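Side-chain contacts in polyprenyl synthetase (Nonlabens dokdonensis, PDB 6KD7), which probably acts as a magnesium-dependent prenyltransferase of the FPP/GGPP synthase family, extending an allylic pyrophosphate to geranylgeranyl pyrophosphate: residues Arg41-Leu46 with Ser170-Cys175; Asn130-Arg135 with Leu177-Ile182. One frame throughout, in Å; residues are numbered along the deposited sequence.

Contact 1: residues Arg41-Leu46 with Ser170-Cys175; sequences RLRPLL and SVLVGC. With PPV (pyrophosphate), chain B.
Arg-43 lays the aliphatic part of its side chain over the tip of Leu-172, with CD of Arg-43 3.5 Å from CD2 of Leu-172. The two side chains meet at about a right angle, and the same methyl also reaches NE of Arg-43. In Leu-172, CG anti to the backbone N carries the CD2 methyl to the Arg-43 chain. Beyond this apolar support the arginine runs extended from CG to NE, and a chi4 of 77° then turns the guanidinium out of the line of the chain. Both terminal nitrogens grip one pyrophosphate oxygen: NH1 of Arg-43 donates to O21 at 2.6 Å and NH2 of Arg-43 donates to O21 at 2.8 Å. O21 sits at the guanidinium edge, near its plane, and the bent N-H paths of 146° and 138° follow from sharing a single acceptor. One face of the guanidinium has CD2 of Leu-42 above it, offset toward the rim. A leucine in place of Arg-43 would probably deprive O21 of these two donors and leave this end of the pyrophosphate freer to shift. One turn along, Leu-46 packs CD1 on CG1 of Val-173 at 3.5 Å, an apolar contact without hydrogen bonds between the segments. Arg-43 belongs to the Gly-Lys-Arg-X-Arg-Pro sequence characteristic of trans-prenyltransferases, and its hold on pyrophosphate is consistent with the diphosphate binding known for that motif; His-72, Leu-76, Arg-88 and Phe-205 complete the pocket. Helix 42-54 thus meets the kinked part of helix 158-183 at its first turns, with Val-68 and His-72 of helix 58-82 against Arg-43, Phe-71 of that helix against Leu-172, and Phe-205 of helix 188-215 against Leu-42.

Contact 2: residues Asn130-Arg135 with Leu177-Ile182; sequences NKVFSR and LQMGAI
Gln-178 approaches Val-132 with its side-chain amide, CD of Gln-178 lying 3.8 Å from CG2 of Val-132. Its chain is extended, with CG opposite the backbone N (chi1 178°), which carries the amide out to the CG2 methyl, the two side chains meeting at a slant; the contact is van der Waals in character, and no hydrogen bond joins the two segments. Gln-178 also packs on Tyr-195 of helix 188-215. Met-179 follows and serves the other branch of the valine, its CG resting 4.1 Å from CG1 of Val-132. Farther out, SD of Met-179 lies 4.5 Å from CD1 of Phe-133, a looser approach. The Phe-133 ring itself makes edge-to-face contacts with Phe-71, Tyr-115 and Phe-118. Helices 123-150 and 158-183 are successive antiparallel members of the all-helical isoprenoid synthase fold, and here their axes run 174° apart in direction and approach to 10.2 Å. Val-132 reaches across from helix 123-150 with both methyls engaged. CG1 of Val-132 stands between its own backbone N and carbonyl carbon (chi1 64°), which points this methyl at Met-179 and the residue one turn on, while CG2 is left for Gln-178. One turn beyond Gln-178, Ile-182 closes the series: its CD1 lies 4.0 Å from CG1 of Val-132, the valine and isoleucine passing one another with their ends running opposite ways. Ile-182 also packs on Lys-125, Gln-128 and Leu-129 of helix 123-150, whose Asn-130 meets Asn-130 of the second subunit.

Both contacts are buried and share helix 158-183, which offers residues 170-175 to helix 42-54 in contact 1 and 177-182 to helix 123-150 in contact 2. Contact 1 lies nearer the middle of the chain, about 8 Å from its centre against about 16 Å, and combines apolar packing with a charged grip on pyrophosphate. Contact 2 is plain helix-helix packing, and its first segment also borders the second subunit. The centres of the two contacts are about 10 Å apart, and they touch directly: CD2 of Leu-177 approaches O of Leu-46 at 3.5 Å, and Cys-175 packs against the backbone of Val-132 and Phe-133.

Contact 1: residues Arg41-Leu46 with Ser170-Cys175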
ATOM      1  N   ARG A  41      21.741 -33.337   1.946  1.00 35.64           N
ATOM      2  CA  ARG A  41      21.527 -33.692   3.381  1.00 32.13           C
ATOM      3  C   ARG A  41      22.869 -33.877   4.082  1.00 31.60           C
ATOM      4  O   ARG A  41      23.009 -34.854   4.827  1.00 30.05           O
ATOM      5  CB  ARG A  41      20.845 -35.053   3.561  1.00 33.14           C
ATOM      6  CG  ARG A  41      19.636 -35.282   2.681  1.00 35.38           C
ATOM      7  CD  ARG A  41      18.468 -34.434   3.086  1.00 39.18           C
ATOM      8  NE  ARG A  41      17.360 -34.557   2.161  1.00 42.29           N
ATOM      9  CZ  ARG A  41      16.115 -34.183   2.444  1.00 44.03           C
ATOM     10  NH1 ARG A  41      15.814 -33.610   3.603  1.00 38.97           N
ATOM     11  NH2 ARG A  41      15.181 -34.358   1.541  1.00 41.27           N
ATOM     12  N   LEU A  42      23.849 -33.036   3.776  1.00 31.64           N
ATOM     13  CA  LEU A  42      25.204 -33.053   4.368  1.00 34.19           C
ATOM     14  C   LEU A  42      25.099 -33.215   5.884  1.00 35.22           C
ATOM     15  O   LEU A  42      25.866 -34.014   6.462  1.00 33.86           O
ATOM     16  CB  LEU A  42      25.898 -31.736   4.004  1.00 40.53           C
ATOM     17  CG  LEU A  42      27.100 -31.294   4.844  1.00 50.80           C
ATOM     18  CD1 LEU A  42      28.356 -32.005   4.362  1.00 58.67           C
ATOM     19  CD2 LEU A  42      27.331 -29.768   4.796  1.00 52.77           C
ATOM     20  N   ARG A  43      24.283 -32.410   6.558  1.00 34.02           N
ATOM     21  CA  ARG A  43      24.391 -32.313   8.042  1.00 32.12           C
ATOM     22  C   ARG A  43      24.007 -33.638   8.692  1.00 28.61           C
ATOM     23  O   ARG A  43      24.777 -34.221   9.432  1.00 26.69           O
ATOM     24  CB  ARG A  43      23.604 -31.092   8.504  1.00 36.70           C
ATOM     25  CG  ARG A  43      24.297 -29.785   8.140  1.00 35.70           C
ATOM     26  CD  ARG A  43      23.355 -28.632   8.391  1.00 36.17           C
ATOM     27  NE  ARG A  43      23.984 -27.412   7.947  1.00 31.51           N
ATOM     28  CZ  ARG A  43      24.051 -27.106   6.689  1.00 35.30           C
ATOM     29  NH1 ARG A  43      24.615 -25.995   6.315  1.00 34.08           N
ATOM     30  NH2 ARG A  43      23.526 -27.900   5.783  1.00 37.58           N
ATOM     31  N   PRO A  44      22.842 -34.231   8.404  1.00 28.85           N
ATOM     32  CA  PRO A  44      22.506 -35.506   9.017  1.00 30.73           C
ATOM     33  C   PRO A  44      23.539 -36.604   8.699  1.00 33.06           C
ATOM     34  O   PRO A  44      23.803 -37.386   9.543  1.00 31.54           O
ATOM     35  CB  PRO A  44      21.122 -35.835   8.451  1.00 31.18           C
ATOM     36  CG  PRO A  44      20.941 -34.904   7.285  1.00 29.25           C
ATOM     37  CD  PRO A  44      21.793 -33.693   7.572  1.00 27.77           C
ATOM     38  N   LEU A  45      24.098 -36.610   7.494  1.00 29.99           N
ATOM     39  CA  LEU A  45      25.066 -37.644   7.058  1.00 28.84           C
ATOM     40  C   LEU A  45      26.356 -37.475   7.830  1.00 26.23           C
ATOM     41  O   LEU A  45      26.971 -38.469   8.048  1.00 28.64           O
ATOM     42  CB  LEU A  45      25.317 -37.587   5.546  1.00 31.36           C
ATOM     43  CG  LEU A  45      24.076 -37.839   4.687  1.00 36.13           C
ATOM     44  CD1 LEU A  45      24.440 -38.021   3.241  1.00 39.03           C
ATOM     45  CD2 LEU A  45      23.277 -39.029   5.168  1.00 43.36           C
ATOM     46  N   LEU A  46      26.728 -36.288   8.276  1.00 23.81           N
ATOM     47  CA  LEU A  46      27.914 -36.134   9.155  1.00 28.09           C
ATOM     48  C   LEU A  46      27.696 -36.934  10.463  1.00 31.64           C
ATOM     49  O   LEU A  46      28.678 -37.540  10.950  1.00 29.52           O
ATOM     50  CB  LEU A  46      28.182 -34.658   9.449  1.00 30.52           C
ATOM     51  CG  LEU A  46      28.717 -33.830   8.278  1.00 34.36           C
ATOM     52  CD1 LEU A  46      28.724 -32.346   8.614  1.00 35.35           C
ATOM     53  CD2 LEU A  46      30.101 -34.273   7.862  1.00 37.39           C
ATOM     54  N   SER A 170      28.670 -22.803  10.999  1.00 27.92           N
ATOM     55  CA  SER A 170      29.684 -23.846  11.301  1.00 29.23           C
ATOM     56  C   SER A 170      29.411 -24.634  12.581  1.00 29.66           C
ATOM     57  O   SER A 170      29.618 -25.824  12.563  1.00 29.11           O
ATOM     58  CB  SER A 170      31.037 -23.241  11.332  1.00 30.46           C
ATOM     59  OG  SER A 170      31.330 -22.625  10.099  1.00 36.06           O
ATOM     60  N   VAL A 171      28.949 -23.986  13.640  1.00 26.97           N
ATOM     61  CA  VAL A 171      28.740 -24.733  14.922  1.00 26.11           C
ATOM     62  C   VAL A 171      27.823 -25.933  14.695  1.00 24.36           C
ATOM     63  O   VAL A 171      28.000 -26.922  15.386  1.00 28.19           O
ATOM     64  CB  VAL A 171      28.255 -23.848  16.086  1.00 26.73           C
ATOM     65  CG1 VAL A 171      29.310 -22.837  16.456  1.00 26.50           C
ATOM     66  CG2 VAL A 171      26.934 -23.174  15.792  1.00 27.84           C
ATOM     67  N   LEU A 172      26.856 -25.877  13.782  1.00 21.82           N
ATOM     68  CA  LEU A 172      25.929 -26.996  13.575  1.00 21.42           C
ATOM     69  C   LEU A 172      26.649 -28.130  12.846  1.00 21.28           C
ATOM     70  O   LEU A 172      26.197 -29.261  12.978  1.00 21.84           O
ATOM     71  CB  LEU A 172      24.696 -26.557  12.806  1.00 22.89           C
ATOM     72  CG  LEU A 172      23.692 -27.639  12.449  1.00 24.24           C
ATOM     73  CD1 LEU A 172      23.042 -28.232  13.697  1.00 24.79           C
ATOM     74  CD2 LEU A 172      22.639 -27.084  11.486  1.00 26.17           C
ATOM     75  N   VAL A 173      27.670 -27.833  12.067  1.00 24.77           N
ATOM     76  CA  VAL A 173      28.491 -28.884  11.408  1.00 25.84           C
ATOM     77  C   VAL A 173      29.235 -29.659  12.499  1.00 24.48           C
ATOM     78  O   VAL A 173      29.108 -30.880  12.520  1.00 24.17           O
ATOM     79  CB  VAL A 173      29.449 -28.277  10.387  1.00 28.92           C
ATOM     80  CG1 VAL A 173      30.244 -29.377   9.690  1.00 31.25           C
ATOM     81  CG2 VAL A 173      28.678 -27.476   9.341  1.00 28.27           C
ATOM     82  N   GLY A 174      29.964 -28.943  13.348  1.00 23.16           N
ATOM     83  CA  GLY A 174      30.594 -29.451  14.571  1.00 28.34           C
ATOM     84  C   GLY A 174      29.630 -30.285  15.385  1.00 28.97           C
ATOM     85  O   GLY A 174      29.964 -31.420  15.768  1.00 26.24           O
ATOM     86  N   CYS A 175      28.448 -29.747  15.615  1.00 25.57           N
ATOM     87  CA  CYS A 175      27.442 -30.349  16.497  1.00 25.53           C
ATOM     88  C   CYS A 175      26.995 -31.672  15.896  1.00 25.84           C
ATOM     89  O   CYS A 175      26.823 -32.628  16.646  1.00 25.81           O
ATOM     90  CB  CYS A 175      26.286 -29.363  16.720  1.00 23.18           C
ATOM     91  SG  CYS A 175      24.891 -30.096  17.587  1.00 25.90           S
TER
HETATM   92  O11 PPV B 401      23.395 -24.943   1.729  1.00 86.48           O
HETATM   93  P1  PPV B 401      23.384 -26.238   2.463  1.00 85.21           P
HETATM   94  O21 PPV B 401      24.127 -26.149   3.740  1.00 74.39           O
HETATM   95  O31 PPV B 401      23.870 -27.362   1.611  1.00 77.65           O
HETATM   96  OPP PPV B 401      21.829 -26.569   2.889  1.00 89.00           O
HETATM   97  P2  PPV B 401      20.476 -27.179   2.212  1.00 86.84           P
HETATM   98  O12 PPV B 401      19.902 -26.105   1.365  1.00113.34           O
HETATM   99  O22 PPV B 401      20.918 -28.354   1.391  1.00 84.96           O
HETATM  100  O32 PPV B 401      19.545 -27.587   3.300  1.00 74.13           O

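Contact 2: residues Asn130-Arg135 with Leu177-Ile182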
ATOM      1  N   ASN A 130      21.127 -33.305  24.111  1.00 28.13           N
ATOM      2  CA  ASN A 130      20.298 -32.099  24.375  1.00 28.92           C
ATOM      3  C   ASN A 130      21.231 -30.942  24.642  1.00 28.91           C
ATOM      4  O   ASN A 130      21.062 -29.858  24.076  1.00 25.61           O
ATOM      5  CB  ASN A 130      19.313 -32.243  25.523  1.00 28.21           C
ATOM      6  CG  ASN A 130      18.050 -32.864  25.034  1.00 34.16           C
ATOM      7  OD1 ASN A 130      17.941 -34.098  24.998  1.00 43.46           O
ATOM      8  ND2 ASN A 130      17.080 -32.031  24.680  1.00 34.81           N
ATOM      9  N   LYS A 131      22.245 -31.170  25.465  1.00 29.10           N
ATOM     10  CA  LYS A 131      23.164 -30.075  25.856  1.00 27.88           C
ATOM     11  C   LYS A 131      23.936 -29.486  24.669  1.00 29.28           C
ATOM     12  O   LYS A 131      23.913 -28.283  24.532  1.00 25.45           O
ATOM     13  CB  LYS A 131      24.131 -30.591  26.919  1.00 34.04           C
ATOM     14  CG  LYS A 131      24.880 -29.514  27.681  1.00 38.64           C
ATOM     15  CD  LYS A 131      25.262 -29.966  29.056  1.00 46.68           C
ATOM     16  CE  LYS A 131      26.001 -28.910  29.840  1.00 51.89           C
ATOM     17  NZ  LYS A 131      27.089 -28.308  29.046  1.00 57.15           N
ATOM     18  N   VAL A 132      24.515 -30.302  23.793  1.00 25.58           N
ATOM     19  CA  VAL A 132      25.328 -29.709  22.695  1.00 25.31           C
ATOM     20  C   VAL A 132      24.350 -29.140  21.635  1.00 22.35           C
ATOM     21  O   VAL A 132      24.663 -28.077  21.046  1.00 23.49           O
ATOM     22  CB  VAL A 132      26.347 -30.693  22.085  1.00 26.38           C
ATOM     23  CG1 VAL A 132      25.652 -31.863  21.419  1.00 23.55           C
ATOM     24  CG2 VAL A 132      27.264 -29.959  21.114  1.00 25.46           C
ATOM     25  N   PHE A 133      23.186 -29.756  21.481  1.00 22.15           N
ATOM     26  CA  PHE A 133      22.146 -29.351  20.506  1.00 27.03           C
ATOM     27  C   PHE A 133      21.630 -27.939  20.854  1.00 28.21           C
ATOM     28  O   PHE A 133      21.675 -27.053  19.985  1.00 23.89           O
ATOM     29  CB  PHE A 133      20.999 -30.352  20.484  1.00 25.64           C
ATOM     30  CG  PHE A 133      19.896 -30.020  19.519  1.00 25.78           C
ATOM     31  CD1 PHE A 133      20.076 -30.158  18.146  1.00 29.43           C
ATOM     32  CD2 PHE A 133      18.664 -29.591  19.987  1.00 26.86           C
ATOM     33  CE1 PHE A 133      19.029 -29.903  17.274  1.00 26.69           C
ATOM     34  CE2 PHE A 133      17.648 -29.247  19.111  1.00 26.22           C
ATOM     35  CZ  PHE A 133      17.827 -29.440  17.759  1.00 30.20           C
ATOM     36  N   SER A 134      21.227 -27.743  22.107  1.00 24.38           N
ATOM     37  CA  SER A 134      20.690 -26.467  22.637  1.00 24.14           C
ATOM     38  C   SER A 134      21.752 -25.386  22.572  1.00 23.82           C
ATOM     39  O   SER A 134      21.449 -24.280  22.180  1.00 27.59           O
ATOM     40  CB  SER A 134      20.137 -26.630  24.028  1.00 22.36           C
ATOM     41  OG  SER A 134      18.973 -27.447  24.005  1.00 21.86           O
ATOM     42  N   ARG A 135      22.984 -25.674  22.931  1.00 25.88           N
ATOM     43  CA  ARG A 135      24.038 -24.646  22.883  1.00 24.96           C
ATOM     44  C   ARG A 135      24.214 -24.224  21.414  1.00 26.87           C
ATOM     45  O   ARG A 135      24.417 -23.028  21.153  1.00 22.70           O
ATOM     46  CB  ARG A 135      25.341 -25.200  23.459  1.00 28.36           C
ATOM     47  CG  ARG A 135      26.497 -24.204  23.430  1.00 33.96           C
ATOM     48  CD  ARG A 135      27.733 -24.613  24.254  1.00 44.14           C
ATOM     49  NE  ARG A 135      28.387 -25.861  23.837  1.00 53.25           N
ATOM     50  CZ  ARG A 135      28.261 -27.066  24.431  1.00 47.93           C
ATOM     51  NH1 ARG A 135      27.497 -27.257  25.496  1.00 47.29           N
ATOM     52  NH2 ARG A 135      28.912 -28.098  23.935  1.00 56.95           N
ATOM     53  N   LEU A 177      28.532 -33.729  13.939  1.00 25.23           N
ATOM     54  CA  LEU A 177      29.634 -34.716  14.100  1.00 29.18           C
ATOM     55  C   LEU A 177      29.718 -35.141  15.579  1.00 28.56           C
ATOM     56  O   LEU A 177      29.644 -36.365  15.853  1.00 29.68           O
ATOM     57  CB  LEU A 177      30.942 -34.094  13.608  1.00 27.66           C
ATOM     58  CG  LEU A 177      31.024 -33.923  12.092  1.00 28.99           C
ATOM     59  CD1 LEU A 177      32.092 -32.934  11.739  1.00 28.76           C
ATOM     60  CD2 LEU A 177      31.281 -35.242  11.392  1.00 32.40           C
ATOM     61  N   GLN A 178      29.739 -34.164  16.494  1.00 27.87           N
ATOM     62  CA  GLN A 178      29.799 -34.415  17.941  1.00 25.95           C
ATOM     63  C   GLN A 178      28.654 -35.326  18.355  1.00 28.22           C
ATOM     64  O   GLN A 178      28.937 -36.227  19.183  1.00 26.12           O
ATOM     65  CB  GLN A 178      29.951 -33.128  18.734  1.00 29.38           C
ATOM     66  CG  GLN A 178      29.958 -33.415  20.210  1.00 30.48           C
ATOM     67  CD  GLN A 178      30.329 -32.226  21.044  1.00 32.65           C
ATOM     68  OE1 GLN A 178      30.409 -32.379  22.257  1.00 35.02           O
ATOM     69  NE2 GLN A 178      30.534 -31.060  20.454  1.00 27.04           N
ATOM     70  N   MET A 179      27.458 -35.212  17.772  1.00 24.92           N
ATOM     71  CA  MET A 179      26.311 -36.042  18.216  1.00 28.17           C
ATOM     72  C   MET A 179      26.571 -37.516  17.854  1.00 32.30           C
ATOM     73  O   MET A 179      26.000 -38.428  18.538  1.00 27.77           O
ATOM     74  CB  MET A 179      24.966 -35.587  17.610  1.00 28.02           C
ATOM     75  CG  MET A 179      24.522 -34.223  18.208  1.00 33.57           C
ATOM     76  SD  MET A 179      23.158 -33.383  17.371  1.00 34.71           S
ATOM     77  CE  MET A 179      21.889 -34.617  17.398  1.00 40.16           C
ATOM     78  N   GLY A 180      27.237 -37.773  16.732  1.00 30.25           N
ATOM     79  CA  GLY A 180      27.491 -39.174  16.318  1.00 30.82           C
ATOM     80  C   GLY A 180      28.485 -39.806  17.268  1.00 26.47           C
ATOM     81  O   GLY A 180      28.251 -40.922  17.706  1.00 28.61           O
ATOM     82  N   ALA A 181      29.495 -39.033  17.640  1.00 28.78           N
ATOM     83  CA  ALA A 181      30.529 -39.385  18.619  1.00 32.03           C
ATOM     84  C   ALA A 181      29.861 -39.681  19.980  1.00 38.78           C
ATOM     85  O   ALA A 181      30.180 -40.708  20.606  1.00 40.00           O
ATOM     86  CB  ALA A 181      31.559 -38.291  18.662  1.00 31.78           C
ATOM     87  N   ILE A 182      28.888 -38.877  20.399  1.00 37.96           N
ATOM     88  CA  ILE A 182      28.173 -39.102  21.679  1.00 31.99           C
ATOM     89  C   ILE A 182      27.455 -40.439  21.576  1.00 31.54           C
ATOM     90  O   ILE A 182      27.441 -41.179  22.537  1.00 31.32           O
ATOM     91  CB  ILE A 182      27.164 -37.976  21.977  1.00 31.57           C
ATOM     92  CG1 ILE A 182      27.875 -36.689  22.387  1.00 31.82           C
ATOM     93  CG2 ILE A 182      26.125 -38.415  23.002  1.00 31.59           C
ATOM     94  CD1 ILE A 182      26.950 -35.497  22.314  1.00 32.96           C
TER